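Local coordinates for proteasome accessory factor B/C (PafBC) (Paenarthrobacter aurescens, PDB 6SJ9), which probably regulates transcription in the bacterial DNA damage response, binding DNA through winged helix-turn-helix domains joined to WYL domains, at residues A597-R607 against G614-F622; D132-Q140 against D252-R260. All coordinates share one frame; numbering follows the deposited sequence.

Contact 1 of 2, residues A597-R607 against G614-F622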
ATOM      1  N   ALA A 597     -10.463 -15.643   4.088  1.00 45.01           N
ATOM      2  CA  ALA A 597      -9.256 -16.452   4.180  1.00 49.29           C
ATOM      3  C   ALA A 597      -8.040 -15.708   3.634  1.00 48.70           C
ATOM      4  O   ALA A 597      -6.910 -15.975   4.054  1.00 47.74           O
ATOM      5  CB  ALA A 597      -9.475 -17.784   3.444  1.00 49.75           C
ATOM      6  N   GLY A 598      -8.253 -14.783   2.694  1.00 50.33           N
ATOM      7  CA  GLY A 598      -7.164 -13.982   2.131  1.00 48.61           C
ATOM      8  C   GLY A 598      -6.386 -13.131   3.127  1.00 46.46           C
ATOM      9  O   GLY A 598      -5.227 -12.765   2.855  1.00 42.92           O
ATOM     10  N   LEU A 599      -6.964 -12.832   4.290  1.00 44.00           N
ATOM     11  CA  LEU A 599      -6.212 -12.046   5.270  1.00 42.74           C
ATOM     12  C   LEU A 599      -4.953 -12.763   5.764  1.00 43.37           C
ATOM     13  O   LEU A 599      -3.972 -12.100   6.125  1.00 43.39           O
ATOM     14  CB  LEU A 599      -7.132 -11.674   6.417  1.00 48.25           C
ATOM     15  CG  LEU A 599      -8.315 -10.826   5.942  1.00 45.85           C
ATOM     16  CD1 LEU A 599      -9.240 -10.634   7.066  1.00 45.74           C
ATOM     17  CD2 LEU A 599      -7.800  -9.432   5.457  1.00 43.61           C
ATOM     18  N   ALA A 600      -4.941 -14.110   5.773  1.00 43.35           N
ATOM     19  CA  ALA A 600      -3.736 -14.833   6.189  1.00 42.79           C
ATOM     20  C   ALA A 600      -2.562 -14.538   5.271  1.00 44.65           C
ATOM     21  O   ALA A 600      -1.402 -14.631   5.704  1.00 44.88           O
ATOM     22  CB  ALA A 600      -3.972 -16.353   6.240  1.00 41.40           C
ATOM     23  N   ASP A 601      -2.833 -14.256   3.985  1.00 45.03           N
ATOM     24  CA  ASP A 601      -1.756 -13.857   3.062  1.00 42.56           C
ATOM     25  C   ASP A 601      -1.344 -12.400   3.272  1.00 42.61           C
ATOM     26  O   ASP A 601      -0.148 -12.068   3.297  1.00 40.69           O
ATOM     27  CB  ASP A 601      -2.231 -14.056   1.633  1.00 44.33           C
ATOM     28  CG  ASP A 601      -2.296 -15.526   1.224  1.00 49.46           C
ATOM     29  OD1 ASP A 601      -1.481 -16.367   1.699  1.00 47.58           O
ATOM     30  OD2 ASP A 601      -3.219 -15.824   0.433  1.00 54.16           O
ATOM     31  N   ASP A 602      -2.330 -11.524   3.423  1.00 40.44           N
ATOM     32  CA  ASP A 602      -2.036 -10.114   3.624  1.00 44.90           C
ATOM     33  C   ASP A 602      -1.118  -9.905   4.824  1.00 45.56           C
ATOM     34  O   ASP A 602      -0.295  -8.987   4.811  1.00 49.22           O
ATOM     35  CB  ASP A 602      -3.349  -9.334   3.814  1.00 44.34           C
ATOM     36  CG  ASP A 602      -4.255  -9.407   2.597  1.00 48.28           C
ATOM     37  OD1 ASP A 602      -3.808  -9.866   1.508  1.00 50.06           O
ATOM     38  OD2 ASP A 602      -5.446  -9.074   2.738  1.00 52.11           O
ATOM     39  N   TYR A 603      -1.214 -10.756   5.861  1.00 43.98           N
ATOM     40  CA  TYR A 603      -0.389 -10.579   7.047  1.00 43.13           C
ATOM     41  C   TYR A 603       0.689 -11.655   7.175  1.00 48.17           C
ATOM     42  O   TYR A 603       1.237 -11.853   8.267  1.00 52.80           O
ATOM     43  CB  TYR A 603      -1.304 -10.511   8.275  1.00 47.88           C
ATOM     44  CG  TYR A 603      -2.104  -9.191   8.297  1.00 52.45           C
ATOM     45  CD1 TYR A 603      -3.276  -9.053   7.548  1.00 51.87           C
ATOM     46  CD2 TYR A 603      -1.654  -8.066   8.997  1.00 57.42           C
ATOM     47  CE1 TYR A 603      -4.010  -7.837   7.527  1.00 53.59           C
ATOM     48  CE2 TYR A 603      -2.388  -6.841   8.981  1.00 59.36           C
ATOM     49  CZ  TYR A 603      -3.565  -6.743   8.241  1.00 59.35           C
ATOM     50  OH  TYR A 603      -4.299  -5.549   8.199  1.00 63.24           O
ATOM     51  N   TYR A 604       1.022 -12.335   6.075  1.00 41.67           N
ATOM     52  CA  TYR A 604       2.157 -13.263   6.014  1.00 40.84           C
ATOM     53  C   TYR A 604       2.119 -14.268   7.170  1.00 45.13           C
ATOM     54  O   TYR A 604       3.101 -14.451   7.883  1.00 49.44           O
ATOM     55  CB  TYR A 604       3.504 -12.519   5.992  1.00 35.81           C
ATOM     56  CG  TYR A 604       3.456 -11.205   5.219  1.00 40.46           C
ATOM     57  CD1 TYR A 604       3.374 -11.197   3.830  1.00 35.41           C
ATOM     58  CD2 TYR A 604       3.432  -9.986   5.897  1.00 42.44           C
ATOM     59  CE1 TYR A 604       3.280 -10.008   3.120  1.00 40.72           C
ATOM     60  CE2 TYR A 604       3.339  -8.791   5.206  1.00 46.15           C
ATOM     61  CZ  TYR A 604       3.266  -8.816   3.809  1.00 47.90           C
ATOM     62  OH  TYR A 604       3.179  -7.613   3.163  1.00 50.98           O
ATOM     63  N   ALA A 605       0.983 -14.927   7.338  1.00 43.27           N
ATOM     64  CA  ALA A 605       0.785 -15.816   8.476  1.00 50.87           C
ATOM     65  C   ALA A 605       1.958 -16.773   8.687  1.00 55.48           C
ATOM     66  O   ALA A 605       2.448 -17.404   7.750  1.00 51.03           O
ATOM     67  CB  ALA A 605      -0.492 -16.623   8.260  1.00 46.45           C
ATOM     68  N   GLU A 606       2.406 -16.882   9.934  1.00 59.70           N
ATOM     69  CA  GLU A 606       3.499 -17.808  10.229  1.00 61.17           C
ATOM     70  C   GLU A 606       3.044 -19.254  10.047  1.00 60.32           C
ATOM     71  O   GLU A 606       3.797 -20.086   9.535  1.00 62.41           O
ATOM     72  CB  GLU A 606       4.012 -17.598  11.662  1.00 64.62           C
ATOM     73  CG  GLU A 606       4.193 -16.125  12.078  1.00 70.02           C
ATOM     74  CD  GLU A 606       5.408 -15.486  11.419  1.00 72.68           C
ATOM     75  OE1 GLU A 606       6.456 -16.163  11.380  1.00 74.03           O
ATOM     76  OE2 GLU A 606       5.330 -14.320  10.962  1.00 72.58           O
ATOM     77  N   ARG A 607       1.817 -19.569  10.455  1.00 59.50           N
ATOM     78  CA  ARG A 607       1.266 -20.915  10.355  1.00 61.10           C
ATOM     79  C   ARG A 607      -0.225 -20.809  10.089  1.00 60.94           C
ATOM     80  O   ARG A 607      -0.888 -19.895  10.582  1.00 58.92           O
ATOM     81  CB  ARG A 607       1.447 -21.737  11.635  1.00 61.90           C
ATOM     82  CG  ARG A 607       2.885 -22.041  12.035  1.00 68.42           C
ATOM     83  CD  ARG A 607       2.917 -23.143  13.138  1.00 73.50           C
ATOM     84  NE  ARG A 607       2.236 -22.729  14.364  1.00 75.27           N
ATOM     85  CZ  ARG A 607       2.090 -23.490  15.443  1.00 75.98           C
ATOM     86  NH1 ARG A 607       2.566 -24.723  15.467  1.00 76.41           N
ATOM     87  NH2 ARG A 607       1.457 -23.016  16.495  1.00 75.45           N
ATOM     88  N   GLY A 614     -13.804 -24.397   4.928  1.00 79.00           N
ATOM     89  CA  GLY A 614     -12.979 -23.501   4.145  1.00 76.55           C
ATOM     90  C   GLY A 614     -12.393 -22.339   4.917  1.00 73.57           C
ATOM     91  O   GLY A 614     -11.655 -21.528   4.324  1.00 72.08           O
ATOM     92  N   GLY A 615     -12.678 -22.238   6.221  1.00 71.75           N
ATOM     93  CA  GLY A 615     -12.028 -21.272   7.084  1.00 68.25           C
ATOM     94  C   GLY A 615     -10.633 -21.729   7.441  1.00 69.01           C
ATOM     95  O   GLY A 615     -10.139 -22.739   6.942  1.00 69.40           O
ATOM     96  N   LEU A 616      -9.988 -20.987   8.340  1.00 67.32           N
ATOM     97  CA  LEU A 616      -8.679 -21.451   8.781  1.00 63.74           C
ATOM     98  C   LEU A 616      -8.262 -20.772  10.074  1.00 62.00           C
ATOM     99  O   LEU A 616      -8.717 -19.671  10.384  1.00 63.10           O
ATOM    100  CB  LEU A 616      -7.583 -21.217   7.744  1.00 61.02           C
ATOM    101  CG  LEU A 616      -7.359 -19.812   7.205  1.00 60.61           C
ATOM    102  CD1 LEU A 616      -5.954 -19.661   6.747  1.00 56.32           C
ATOM    103  CD2 LEU A 616      -8.249 -19.614   6.042  1.00 62.65           C
ATOM    104  N   LEU A 617      -7.429 -21.476  10.836  1.00 57.95           N
ATOM    105  CA  LEU A 617      -6.638 -20.870  11.883  1.00 60.24           C
ATOM    106  C   LEU A 617      -5.411 -20.226  11.287  1.00 59.52           C
ATOM    107  O   LEU A 617      -4.792 -20.766  10.367  1.00 61.88           O
ATOM    108  CB  LEU A 617      -6.177 -21.895  12.917  1.00 61.15           C
ATOM    109  CG  LEU A 617      -7.199 -22.772  13.629  1.00 69.84           C
ATOM    110  CD1 LEU A 617      -6.471 -23.689  14.628  1.00 73.26           C
ATOM    111  CD2 LEU A 617      -8.284 -21.952  14.317  1.00 72.40           C
ATOM    112  N   ALA A 618      -5.019 -19.098  11.848  1.00 57.19           N
ATOM    113  CA  ALA A 618      -3.861 -18.392  11.316  1.00 55.75           C
ATOM    114  C   ALA A 618      -3.132 -17.678  12.434  1.00 54.51           C
ATOM    115  O   ALA A 618      -3.719 -16.859  13.146  1.00 56.22           O
ATOM    116  CB  ALA A 618      -4.277 -17.411  10.229  1.00 50.84           C
ATOM    117  N   GLU A 619      -1.871 -18.005  12.588  1.00 53.80           N
ATOM    118  CA  GLU A 619      -0.993 -17.349  13.535  1.00 55.36           C
ATOM    119  C   GLU A 619      -0.244 -16.228  12.810  1.00 51.65           C
ATOM    120  O   GLU A 619       0.484 -16.494  11.852  1.00 50.28           O
ATOM    121  CB  GLU A 619      -0.040 -18.410  14.070  1.00 62.21           C
ATOM    122  CG  GLU A 619       0.791 -18.052  15.228  1.00 71.79           C
ATOM    123  CD  GLU A 619       1.628 -19.234  15.640  1.00 81.19           C
ATOM    124  OE1 GLU A 619       1.235 -19.951  16.584  1.00 86.02           O
ATOM    125  OE2 GLU A 619       2.652 -19.477  14.958  1.00 83.91           O
ATOM    126  N   VAL A 620      -0.454 -14.982  13.215  1.00 53.48           N
ATOM    127  CA  VAL A 620       0.131 -13.836  12.523  1.00 54.32           C
ATOM    128  C   VAL A 620       0.833 -12.920  13.526  1.00 56.27           C
ATOM    129  O   VAL A 620       0.424 -12.810  14.682  1.00 57.93           O
ATOM    130  CB  VAL A 620      -0.938 -13.031  11.722  1.00 55.19           C
ATOM    131  CG1 VAL A 620      -1.642 -13.932  10.723  1.00 53.10           C
ATOM    132  CG2 VAL A 620      -1.935 -12.434  12.622  1.00 57.87           C
ATOM    133  N   ARG A 621       1.833 -12.181  13.042  1.00 54.67           N
ATOM    134  CA  ARG A 621       2.502 -11.137  13.807  1.00 53.62           C
ATOM    135  C   ARG A 621       1.934  -9.772  13.432  1.00 52.94           C
ATOM    136  O   ARG A 621       2.023  -9.363  12.278  1.00 55.17           O
ATOM    137  CB  ARG A 621       4.009 -11.159  13.546  1.00 51.90           C
ATOM    138  CG  ARG A 621       4.705 -12.455  13.979  1.00 50.26           C
ATOM    139  CD  ARG A 621       6.143 -12.553  13.391  1.00 54.79           C
ATOM    140  NE  ARG A 621       7.065 -11.506  13.878  1.00 58.84           N
ATOM    141  CZ  ARG A 621       7.966 -11.676  14.853  1.00 62.82           C
ATOM    142  NH1 ARG A 621       8.075 -12.855  15.474  1.00 68.04           N
ATOM    143  NH2 ARG A 621       8.766 -10.673  15.215  1.00 58.09           N
ATOM    144  N   PHE A 622       1.350  -9.073  14.404  1.00 49.85           N
ATOM    145  CA  PHE A 622       0.874  -7.708  14.228  1.00 50.42           C
ATOM    146  C   PHE A 622       1.913  -6.751  14.769  1.00 54.01           C
ATOM    147  O   PHE A 622       2.607  -7.063  15.753  1.00 55.29           O
ATOM    148  CB  PHE A 622      -0.454  -7.474  14.943  1.00 51.56           C
ATOM    149  CG  PHE A 622      -1.611  -7.933  14.162  1.00 54.70           C
ATOM    150  CD1 PHE A 622      -2.121  -9.212  14.361  1.00 59.22           C
ATOM    151  CD2 PHE A 622      -2.181  -7.128  13.201  1.00 55.80           C
ATOM    152  CE1 PHE A 622      -3.205  -9.652  13.608  1.00 62.32           C
ATOM    153  CE2 PHE A 622      -3.257  -7.558  12.448  1.00 59.06           C
ATOM    154  CZ  PHE A 622      -3.772  -8.821  12.640  1.00 61.74           C
TER
HETATM  155  O   HOH W   1       2.688 -12.895  10.399  1.00 41.34           O

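Contact 2 of 2, residues D132-Q140 against D252-R260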
ATOM      1  N   ASP A 132      -6.756   2.973  23.137  1.00131.98           N
ATOM      2  CA  ASP A 132      -6.659   4.364  22.701  1.00132.79           C
ATOM      3  C   ASP A 132      -6.076   4.463  21.283  1.00131.98           C
ATOM      4  O   ASP A 132      -5.281   5.355  20.970  1.00129.22           O
ATOM      5  CB  ASP A 132      -5.796   5.150  23.687  1.00132.19           C
ATOM      6  CG  ASP A 132      -6.127   6.626  23.700  1.00131.65           C
ATOM      7  OD1 ASP A 132      -5.756   7.318  24.674  1.00132.76           O
ATOM      8  OD2 ASP A 132      -6.784   7.085  22.744  1.00130.64           O
ATOM      9  N   VAL A 133      -6.529   3.573  20.417  1.00132.60           N
ATOM     10  CA  VAL A 133      -5.907   3.363  19.115  1.00133.64           C
ATOM     11  C   VAL A 133      -6.268   4.497  18.160  1.00134.15           C
ATOM     12  O   VAL A 133      -7.359   5.074  18.230  1.00138.42           O
ATOM     13  CB  VAL A 133      -6.341   1.983  18.593  1.00135.48           C
ATOM     14  CG1 VAL A 133      -6.252   0.989  19.736  1.00138.39           C
ATOM     15  CG2 VAL A 133      -7.762   2.025  18.093  1.00135.97           C
ATOM     16  N   ASP A 134      -5.335   4.835  17.265  1.00127.08           N
ATOM     17  CA  ASP A 134      -5.574   5.890  16.275  1.00121.69           C
ATOM     18  C   ASP A 134      -4.562   5.767  15.143  1.00111.14           C
ATOM     19  O   ASP A 134      -3.355   5.846  15.396  1.00111.76           O
ATOM     20  CB  ASP A 134      -5.467   7.277  16.960  1.00128.35           C
ATOM     21  CG  ASP A 134      -5.830   8.453  16.038  1.00131.09           C
ATOM     22  OD1 ASP A 134      -5.368   9.585  16.325  1.00132.46           O
ATOM     23  OD2 ASP A 134      -6.545   8.255  15.029  1.00130.93           O
ATOM     24  N   LEU A 135      -5.031   5.607  13.905  1.00102.28           N
ATOM     25  CA  LEU A 135      -4.092   5.481  12.797  1.00 89.23           C
ATOM     26  C   LEU A 135      -3.308   6.784  12.643  1.00 81.98           C
ATOM     27  O   LEU A 135      -3.837   7.870  12.858  1.00 81.69           O
ATOM     28  CB  LEU A 135      -4.810   5.147  11.485  1.00 82.06           C
ATOM     29  CG  LEU A 135      -5.422   3.760  11.292  1.00 84.88           C
ATOM     30  CD1 LEU A 135      -6.174   3.621   9.948  1.00 84.95           C
ATOM     31  CD2 LEU A 135      -4.297   2.739  11.363  1.00 86.74           C
ATOM     32  N   PRO A 136      -2.064   6.709  12.202  1.00 75.75           N
ATOM     33  CA  PRO A 136      -1.287   7.931  11.966  1.00 75.00           C
ATOM     34  C   PRO A 136      -1.724   8.670  10.707  1.00 73.61           C
ATOM     35  O   PRO A 136      -2.461   8.152   9.857  1.00 71.50           O
ATOM     36  CB  PRO A 136       0.148   7.410  11.815  1.00 73.64           C
ATOM     37  CG  PRO A 136      -0.055   6.039  11.225  1.00 71.72           C
ATOM     38  CD  PRO A 136      -1.312   5.493  11.860  1.00 72.50           C
ATOM     39  N   ALA A 137      -1.279   9.927  10.636  1.00 75.13           N
ATOM     40  CA  ALA A 137      -1.524  10.785   9.480  1.00 75.70           C
ATOM     41  C   ALA A 137      -1.101  10.096   8.186  1.00 75.99           C
ATOM     42  O   ALA A 137      -0.031   9.482   8.105  1.00 72.64           O
ATOM     43  CB  ALA A 137      -0.757  12.105   9.635  1.00 71.98           C
ATOM     44  N   GLY A 138      -1.951  10.198   7.168  1.00 77.73           N
ATOM     45  CA  GLY A 138      -1.614   9.597   5.894  1.00 74.85           C
ATOM     46  C   GLY A 138      -1.823   8.103   5.810  1.00 72.58           C
ATOM     47  O   GLY A 138      -1.313   7.479   4.868  1.00 74.05           O
ATOM     48  N   VAL A 139      -2.516   7.504   6.785  1.00 68.71           N
ATOM     49  CA  VAL A 139      -2.909   6.091   6.754  1.00 67.54           C
ATOM     50  C   VAL A 139      -4.414   5.995   7.009  1.00 66.00           C
ATOM     51  O   VAL A 139      -4.922   6.513   8.011  1.00 67.64           O
ATOM     52  CB  VAL A 139      -2.132   5.224   7.777  1.00 65.10           C
ATOM     53  CG1 VAL A 139      -2.532   3.773   7.661  1.00 63.61           C
ATOM     54  CG2 VAL A 139      -0.633   5.362   7.582  1.00 61.58           C
ATOM     55  N   GLN A 140      -5.116   5.314   6.120  1.00 62.66           N
ATOM     56  CA  GLN A 140      -6.534   5.038   6.245  1.00 60.57           C
ATOM     57  C   GLN A 140      -6.704   3.531   6.248  1.00 59.82           C
ATOM     58  O   GLN A 140      -5.787   2.805   5.846  1.00 56.75           O
ATOM     59  CB  GLN A 140      -7.295   5.679   5.075  1.00 59.08           C
ATOM     60  CG  GLN A 140      -7.072   4.971   3.777  1.00 62.31           C
ATOM     61  CD  GLN A 140      -7.657   5.700   2.587  1.00 67.55           C
ATOM     62  OE1 GLN A 140      -8.266   6.760   2.727  1.00 73.14           O
ATOM     63  NE2 GLN A 140      -7.502   5.114   1.410  1.00 65.59           N
ATOM     64  N   ASP A 252     -15.574  11.254  17.684  1.00 75.94           N
ATOM     65  CA  ASP A 252     -14.839  11.796  18.824  1.00 76.00           C
ATOM     66  C   ASP A 252     -13.895  12.908  18.369  1.00 79.09           C
ATOM     67  O   ASP A 252     -13.212  12.790  17.344  1.00 75.97           O
ATOM     68  CB  ASP A 252     -14.032  10.697  19.506  1.00 73.46           C
ATOM     69  CG  ASP A 252     -14.907   9.613  20.103  1.00 79.82           C
ATOM     70  OD1 ASP A 252     -16.149   9.741  20.037  1.00 84.76           O
ATOM     71  OD2 ASP A 252     -14.351   8.625  20.626  1.00 80.73           O
ATOM     72  N   LYS A 253     -13.825  13.977  19.158  1.00 85.72           N
ATOM     73  CA  LYS A 253     -12.909  15.068  18.852  1.00 91.21           C
ATOM     74  C   LYS A 253     -11.465  14.594  18.854  1.00 95.96           C
ATOM     75  O   LYS A 253     -11.095  13.668  19.574  1.00 95.21           O
ATOM     76  CB  LYS A 253     -13.077  16.196  19.861  1.00 92.00           C
ATOM     77  CG  LYS A 253     -14.343  16.986  19.650  1.00 92.91           C
ATOM     78  CD  LYS A 253     -14.411  18.177  20.546  1.00 94.88           C
ATOM     79  CE  LYS A 253     -15.642  19.023  20.235  1.00 97.32           C
ATOM     80  NZ  LYS A 253     -15.379  20.109  19.240  1.00 96.59           N
ATOM     81  N   ASP A 254     -10.668  15.184  17.966  1.00103.05           N
ATOM     82  CA  ASP A 254      -9.245  14.878  17.833  1.00109.43           C
ATOM     83  C   ASP A 254      -8.972  13.438  17.392  1.00110.80           C
ATOM     84  O   ASP A 254      -7.865  12.928  17.600  1.00113.21           O
ATOM     85  CB  ASP A 254      -8.486  15.203  19.121  1.00119.05           C
ATOM     86  CG  ASP A 254      -8.641  16.656  19.529  1.00126.47           C
ATOM     87  OD1 ASP A 254      -8.272  17.522  18.710  1.00127.57           O
ATOM     88  OD2 ASP A 254      -9.134  16.936  20.648  1.00129.58           O
ATOM     89  N   LYS A 255      -9.943  12.765  16.771  1.00106.46           N
ATOM     90  CA  LYS A 255      -9.750  11.402  16.289  1.00 92.41           C
ATOM     91  C   LYS A 255     -10.155  11.284  14.824  1.00 80.75           C
ATOM     92  O   LYS A 255     -10.870  12.126  14.277  1.00 77.32           O
ATOM     93  CB  LYS A 255     -10.537  10.386  17.122  1.00 89.80           C
ATOM     94  CG  LYS A 255     -10.044  10.232  18.542  1.00 91.10           C
ATOM     95  CD  LYS A 255      -8.603   9.724  18.538  1.00 89.61           C
ATOM     96  CE  LYS A 255      -8.416   8.618  19.558  1.00 90.03           C
ATOM     97  NZ  LYS A 255      -9.009   9.046  20.852  1.00 93.93           N
ATOM     98  N   LEU A 256      -9.664  10.221  14.183  1.00 75.78           N
ATOM     99  CA  LEU A 256     -10.070   9.860  12.829  1.00 69.98           C
ATOM    100  C   LEU A 256      -9.634  10.940  11.830  1.00 72.58           C
ATOM    101  O   LEU A 256     -10.440  11.617  11.180  1.00 71.84           O
ATOM    102  CB  LEU A 256     -11.584   9.623  12.784  1.00 65.55           C
ATOM    103  CG  LEU A 256     -12.162   8.749  13.903  1.00 61.36           C
ATOM    104  CD1 LEU A 256     -13.604   8.396  13.610  1.00 58.75           C
ATOM    105  CD2 LEU A 256     -11.338   7.499  14.106  1.00 60.70           C
ATOM    106  N   LEU A 257      -8.315  11.098  11.726  1.00 74.13           N
ATOM    107  CA  LEU A 257      -7.773  12.199  10.935  1.00 74.48           C
ATOM    108  C   LEU A 257      -8.019  11.987   9.452  1.00 69.35           C
ATOM    109  O   LEU A 257      -8.419  12.921   8.750  1.00 71.53           O
ATOM    110  CB  LEU A 257      -6.285  12.427  11.237  1.00 76.92           C
ATOM    111  CG  LEU A 257      -5.964  13.315  12.456  1.00 81.28           C
ATOM    112  CD1 LEU A 257      -6.260  14.784  12.112  1.00 84.38           C
ATOM    113  CD2 LEU A 257      -6.697  12.940  13.743  1.00 83.45           C
ATOM    114  N   ALA A 258      -7.779  10.777   8.948  1.00 65.13           N
ATOM    115  CA  ALA A 258      -8.048  10.538   7.534  1.00 64.74           C
ATOM    116  C   ALA A 258      -9.508  10.823   7.202  1.00 65.64           C
ATOM    117  O   ALA A 258      -9.816  11.406   6.154  1.00 66.29           O
ATOM    118  CB  ALA A 258      -7.693   9.104   7.152  1.00 65.10           C
ATOM    119  N   LEU A 259     -10.417  10.462   8.110  1.00 65.20           N
ATOM    120  CA  LEU A 259     -11.832  10.708   7.872  1.00 60.94           C
ATOM    121  C   LEU A 259     -12.125  12.199   7.843  1.00 63.21           C
ATOM    122  O   LEU A 259     -12.846  12.672   6.966  1.00 66.61           O
ATOM    123  CB  LEU A 259     -12.676  10.017   8.948  1.00 59.20           C
ATOM    124  CG  LEU A 259     -14.185  10.091   8.737  1.00 58.10           C
ATOM    125  CD1 LEU A 259     -14.514   9.442   7.376  1.00 55.28           C
ATOM    126  CD2 LEU A 259     -14.956   9.467   9.896  1.00 54.43           C
ATOM    127  N   ARG A 260     -11.522  12.968   8.746  1.00 65.89           N
ATOM    128  CA  ARG A 260     -11.809  14.404   8.795  1.00 67.61           C
ATOM    129  C   ARG A 260     -11.296  15.121   7.559  1.00 69.16           C
ATOM    130  O   ARG A 260     -11.844  16.154   7.171  1.00 68.63           O
ATOM    131  CB  ARG A 260     -11.222  15.024  10.061  1.00 66.07           C
ATOM    132  CG  ARG A 260     -11.986  14.697  11.320  1.00 65.48           C
ATOM    133  CD  ARG A 260     -11.223  15.001  12.578  1.00 64.88           C
ATOM    134  NE  ARG A 260     -12.086  14.830  13.752  1.00 66.44           N
ATOM    135  CZ  ARG A 260     -12.814  15.822  14.255  1.00 71.24           C
ATOM    136  NH1 ARG A 260     -12.759  17.026  13.689  1.00 68.43           N
ATOM    137  NH2 ARG A 260     -13.604  15.627  15.312  1.00 77.67           N
TER

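Contact 1 of 2, residues A597-R607 against G614-F622
In the four-stranded sheet of the second WCX domain, Arg607, a few residues after the short helix 599-602, opens the edge strand 607-610 and pairs with Glu619 of strand 616-622. The two form an antiparallel hydrogen-bonded pair: Glu619 N gives a nearly straight bond (166°) to Arg607 O at 2.9 Å. One residue earlier, Glu606 N gives a second, bent hydrogen bond to Glu619 O at 2.7 Å. The side chains of Arg607 and Glu619 leave the same face of the sheet; the Glu619 chain, with CG anti to the backbone N (chi1 -169°), extends to a salt bridge in which Arg607 NH2 meets Glu619 OE1 at 3.1 Å, on the syn side but tilted out of the carboxylate plane. Arg607 NE adds a weak bond to Glu619 OE2, and the two planes are 28° apart. A leucine in place of Glu619 removes the carboxylate and would probably leave the Arg607 guanidinium without its charge partner and freer to swing. Ala600 CB meets Leu616 CD1 and Ala618 CB, and Val620 CG1 lies 3.8 Å from Ala605 CB. Tyr603 CE2 and Phe622 CE2 touch obliquely at 3.6 Å, while both rings meet Phe631 edge-to-face. One water bridges strand and helix end, donating to Tyr603 O and accepting from Arg621 N (2.9 Å). Tyr604, with positive phi, ends the helix in a Schellman motif; this is the first helix and the hairpin of strands 607-610 and 616-622 in a beta-alpha-beta-beta-alpha-beta, ferredoxin-like fold.

Contact 2 of 2, residues D132-Q140 against D252-R260
Charge joins the two segments at one end, where Asp132 OD2 and Lys255 NZ form a salt bridge at 3.5 Å, the side chains crossing at about a right angle. The Lys255 chain bends from chi2 (-62°) onward, carrying its amino group past Asp134. The carboxylate of Asp134 meets the lysine's aliphatic part instead: Asp134 OD1 lies 3.9 Å from Lys255 CD, while Lys255 NZ stays 5.8 Å from that oxygen. Nearby, Lys255 CE also passes Val133 O at 3.9 Å. No hydrogen bond crosses the contact. The segment 252-260 runs from the end of strand 245-252 through a type II turn, Asp252 to Lys255, into helix 257-261 of the first WCX domain, with Leu256 at the N-cap position. Within this segment Arg260 NE donates to Lys255 O at 3.0 Å, in the plane of both the carbonyl and the guanidinium, and Arg260 NH2 has a salt bridge to Asp276. Van der Waals contact takes over at the other end, where Ala258 CB sits 4.0 Å from Gln140 CB and also approaches the carbonyl Val139 O at 3.9 Å, at the end of the type II turn Pro136 to Val139. Elsewhere on the loop, Val133 and Leu135 lean on Met630 of helix 627-634.

Overall arrangement
Contact 1 is partly buried and lies within one domain, joining neighbouring parts of the second WCX domain; contact 2 is a surface contact between a loop and the first WCX domain, more than a hundred residues apart in sequence. Backbone pairing, alanine and leucine packing, an oblique aromatic pair and a water carry contact 1, with its salt bridge on the sheet face that carries Arg607 and Glu619. Contact 2 crosses without hydrogen bonds, relying on one long salt bridge and a few loose van der Waals contacts. Their centres are about 26 Å apart and their nearest atoms about 9 Å, without touching. Helix 627-634 borders both contacts, through neighbouring residues.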